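Local coordinates for protein cellobiose 2-epimerase (Caldibacillus thermoamylovorans, PDB 5ZHB) that probably catalyses the reversible epimerisation of cellobiose at carbon 2 of its reducing-end glucose, giving the mannose epimer, at residues A[218-223]-A[234-239]. Numbering follows the deposited sequence.
Sequences EKVFDK and NHWESI
Lys219, at the end of helix 203-220, lays its aliphatic chain over one face of the Trp236 indole. CB comes closest, 3.5 Å from Trp236 CE3, above the rim of the six-membered ring. CG is anti to the carbonyl carbon (chi1 -50°), and this carries the chain from CE3 toward the five-membered ring. There CG makes a CH-pi contact, 4.0 Å from the ring centroid and 18° off its normal. The chain bends at chi2 (-63°), and CD passes 4.0 Å from Trp236 CB. CE and NZ then lead away from the ring. Val220 adds a smaller apolar contact: its CG2 lies 3.9 Å from Trp236 CZ3. One water joins the backbones, donating to Lys219 O at 2.8 Å and to Trp236 O at 2.7 Å. Elsewhere the buried indole gives its NE1 hydrogen to Asn154 O, and Phe232 and His186 meet it edge-to-face. Replacing Trp236 with alanine removes the indole, which would probably open a gap against the Lys219 chain and Val220 and leave Asn154 O without its indole donor. The arrangement is plain packing of the loop between strands 231-232 and 242-244 against a helix C-terminus, within the (alpha/alpha)6 barrel of the N-acylglucosamine 2-epimerase family.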
ATOM      1  N   GLU A 218      -4.014   5.418 -20.156  1.00 31.97           N
ATOM      2  CA  GLU A 218      -3.450   6.309 -21.168  1.00 32.95           C
ATOM      3  C   GLU A 218      -2.045   6.816 -20.863  1.00 34.72           C
ATOM      4  O   GLU A 218      -1.212   6.884 -21.765  1.00 30.32           O
ATOM      5  CB  GLU A 218      -4.265   7.591 -21.325  1.00 39.03           C
ATOM      6  CG  GLU A 218      -5.601   7.412 -22.031  1.00 47.29           C
ATOM      7  CD  GLU A 218      -6.159   8.743 -22.531  1.00 53.05           C
ATOM      8  OE1 GLU A 218      -5.515   9.832 -22.382  1.00 50.07           O
ATOM      9  OE2 GLU A 218      -7.290   8.660 -23.051  1.00 53.55           O
ATOM     10  N   LYS A 219      -1.776   7.220 -19.610  1.00 31.60           N
ATOM     11  CA  LYS A 219      -0.509   7.871 -19.293  1.00 28.75           C
ATOM     12  C   LYS A 219       0.516   6.920 -18.655  1.00 27.09           C
ATOM     13  O   LYS A 219       1.689   6.956 -18.998  1.00 27.92           O
ATOM     14  CB  LYS A 219      -0.843   9.055 -18.377  1.00 33.36           C
ATOM     15  CG  LYS A 219      -1.967  10.002 -18.839  1.00 35.94           C
ATOM     16  CD  LYS A 219      -1.632  10.710 -20.151  1.00 42.86           C
ATOM     17  CE  LYS A 219      -2.740  11.614 -20.642  1.00 50.91           C
ATOM     18  NZ  LYS A 219      -2.220  12.448 -21.729  1.00 50.87           N
ATOM     19  N   VAL A 220       0.092   6.101 -17.673  1.00 26.79           N
ATOM     20  CA  VAL A 220       1.040   5.361 -16.851  1.00 25.69           C
ATOM     21  C   VAL A 220       1.536   4.128 -17.615  1.00 24.41           C
ATOM     22  O   VAL A 220       2.745   3.884 -17.728  1.00 24.07           O
ATOM     23  CB  VAL A 220       0.411   4.991 -15.482  1.00 25.84           C
ATOM     24  CG1 VAL A 220       1.430   4.272 -14.614  1.00 25.46           C
ATOM     25  CG2 VAL A 220      -0.201   6.196 -14.752  1.00 24.43           C
ATOM     26  N   PHE A 221       0.580   3.373 -18.138  1.00 26.33           N
ATOM     27  CA  PHE A 221       0.817   2.083 -18.781  1.00 27.67           C
ATOM     28  C   PHE A 221       1.373   2.272 -20.182  1.00 28.88           C
ATOM     29  O   PHE A 221       0.747   2.953 -20.995  1.00 32.82           O
ATOM     30  CB  PHE A 221      -0.545   1.408 -18.846  1.00 28.07           C
ATOM     31  CG  PHE A 221      -0.661   0.027 -19.487  1.00 29.29           C
ATOM     32  CD1 PHE A 221       0.166  -1.025 -19.096  1.00 30.61           C
ATOM     33  CD2 PHE A 221      -1.667  -0.230 -20.423  1.00 28.75           C
ATOM     34  CE1 PHE A 221       0.008  -2.295 -19.647  1.00 33.30           C
ATOM     35  CE2 PHE A 221      -1.817  -1.501 -20.967  1.00 30.60           C
ATOM     36  CZ  PHE A 221      -0.965  -2.524 -20.586  1.00 29.41           C
ATOM     37  N   ASP A 222       2.557   1.697 -20.406  1.00 30.91           N
ATOM     38  CA  ASP A 222       3.189   1.598 -21.710  1.00 34.39           C
ATOM     39  C   ASP A 222       2.562   0.436 -22.486  1.00 33.70           C
ATOM     40  O   ASP A 222       2.742  -0.734 -22.142  1.00 29.86           O
ATOM     41  CB  ASP A 222       4.683   1.425 -21.531  1.00 35.69           C
ATOM     42  CG  ASP A 222       5.476   1.389 -22.823  1.00 37.63           C
ATOM     43  OD1 ASP A 222       5.000   0.743 -23.757  1.00 39.11           O
ATOM     44  OD2 ASP A 222       6.565   1.968 -22.855  1.00 37.86           O
ATOM     45  N   LYS A 223       1.784   0.753 -23.527  1.00 37.03           N
ATOM     46  CA  LYS A 223       0.997  -0.267 -24.210  1.00 37.60           C
ATOM     47  C   LYS A 223       1.877  -1.161 -25.082  1.00 35.84           C
ATOM     48  O   LYS A 223       1.406  -2.196 -25.515  1.00 39.48           O
ATOM     49  CB  LYS A 223      -0.177   0.313 -25.005  1.00 41.57           C
ATOM     50  CG  LYS A 223      -1.401   0.616 -24.158  1.00 47.39           C
ATOM     51  CD  LYS A 223      -2.210   1.827 -24.610  1.00 49.69           C
ATOM     52  CE  LYS A 223      -2.033   3.035 -23.728  1.00 48.91           C
ATOM     53  NZ  LYS A 223      -0.667   3.548 -23.587  1.00 43.16           N
ATOM     54  N   ASN A 234       5.256  17.384 -15.916  1.00 35.75           N
ATOM     55  CA  ASN A 234       3.915  17.940 -15.903  1.00 37.16           C
ATOM     56  C   ASN A 234       3.148  17.659 -17.192  1.00 38.15           C
ATOM     57  O   ASN A 234       1.948  17.907 -17.242  1.00 41.18           O
ATOM     58  CB  ASN A 234       3.947  19.440 -15.632  1.00 45.80           C
ATOM     59  CG  ASN A 234       3.923  19.708 -14.149  1.00 51.03           C
ATOM     60  OD1 ASN A 234       3.038  19.201 -13.441  1.00 46.95           O
ATOM     61  ND2 ASN A 234       4.895  20.466 -13.664  1.00 53.30           N
ATOM     62  N   HIS A 235       3.829  17.151 -18.223  1.00 37.65           N
ATOM     63  CA  HIS A 235       3.148  16.775 -19.453  1.00 44.76           C
ATOM     64  C   HIS A 235       2.824  15.280 -19.463  1.00 43.60           C
ATOM     65  O   HIS A 235       2.488  14.750 -20.516  1.00 36.55           O
ATOM     66  CB  HIS A 235       3.988  17.193 -20.667  1.00 49.43           C
ATOM     67  CG  HIS A 235       3.933  18.668 -20.883  1.00 61.89           C
ATOM     68  ND1 HIS A 235       5.051  19.464 -20.999  1.00 60.03           N
ATOM     69  CD2 HIS A 235       2.871  19.494 -20.937  1.00 65.74           C
ATOM     70  CE1 HIS A 235       4.671  20.724 -21.152  1.00 64.67           C
ATOM     71  NE2 HIS A 235       3.352  20.768 -21.118  1.00 69.10           N
ATOM     72  N   TRP A 236       2.957  14.609 -18.300  1.00 35.52           N
ATOM     73  CA  TRP A 236       2.702  13.184 -18.163  1.00 30.92           C
ATOM     74  C   TRP A 236       3.636  12.393 -19.065  1.00 30.80           C
ATOM     75  O   TRP A 236       3.302  11.303 -19.509  1.00 33.92           O
ATOM     76  CB  TRP A 236       1.236  12.819 -18.433  1.00 30.39           C
ATOM     77  CG  TRP A 236       0.268  12.841 -17.279  1.00 30.39           C
ATOM     78  CD1 TRP A 236      -0.733  13.741 -17.071  1.00 31.21           C
ATOM     79  CD2 TRP A 236       0.161  11.871 -16.204  1.00 30.63           C
ATOM     80  NE1 TRP A 236      -1.446  13.422 -15.944  1.00 35.14           N
ATOM     81  CE2 TRP A 236      -0.922  12.277 -15.394  1.00 31.06           C
ATOM     82  CE3 TRP A 236       0.878  10.721 -15.845  1.00 28.82           C
ATOM     83  CZ2 TRP A 236      -1.305  11.564 -14.258  1.00 31.55           C
ATOM     84  CZ3 TRP A 236       0.502  10.026 -14.713  1.00 28.45           C
ATOM     85  CH2 TRP A 236      -0.586  10.425 -13.951  1.00 27.67           C
ATOM     86  N   GLU A 237       4.841  12.912 -19.279  1.00 39.14           N
ATOM     87  CA  GLU A 237       5.859  12.189 -20.005  1.00 44.13           C
ATOM     88  C   GLU A 237       6.810  11.576 -18.987  1.00 42.15           C
ATOM     89  O   GLU A 237       7.323  12.267 -18.118  1.00 37.58           O
ATOM     90  CB  GLU A 237       6.578  13.134 -20.967  1.00 48.53           C
ATOM     91  CG  GLU A 237       5.633  13.776 -21.980  1.00 54.16           C
ATOM     92  CD  GLU A 237       6.246  14.791 -22.935  1.00 58.83           C
ATOM     93  OE1 GLU A 237       7.374  15.280 -22.701  1.00 59.18           O
ATOM     94  OE2 GLU A 237       5.573  15.055 -23.958  1.00 64.02           O
ATOM     95  N   SER A 238       7.073  10.285 -19.138  1.00 38.30           N
ATOM     96  CA  SER A 238       7.955   9.586 -18.230  1.00 39.36           C
ATOM     97  C   SER A 238       9.375  10.149 -18.337  1.00 40.83           C
ATOM     98  O   SER A 238       9.856  10.444 -19.427  1.00 41.24           O
ATOM     99  CB  SER A 238       7.867   8.107 -18.494  1.00 34.56           C
ATOM    100  OG  SER A 238       8.933   7.426 -17.856  1.00 34.31           O
ATOM    101  N   ILE A 239      10.070  10.308 -17.205  1.00 37.32           N
ATOM    102  CA  ILE A 239      11.362  10.985 -17.210  1.00 40.31           C
ATOM    103  C   ILE A 239      12.491  10.071 -16.761  1.00 40.60           C
ATOM    104  O   ILE A 239      13.629  10.521 -16.712  1.00 40.39           O
ATOM    105  CB  ILE A 239      11.331  12.268 -16.362  1.00 44.90           C
ATOM    106  CG1 ILE A 239      10.934  12.003 -14.915  1.00 48.01           C
ATOM    107  CG2 ILE A 239      10.410  13.298 -17.011  1.00 47.93           C
ATOM    108  CD1 ILE A 239      11.140  13.194 -13.991  1.00 53.27           C
TER
HETATM  109  O   HOH W   1       3.011   8.814 -20.583  1.00 28.45           O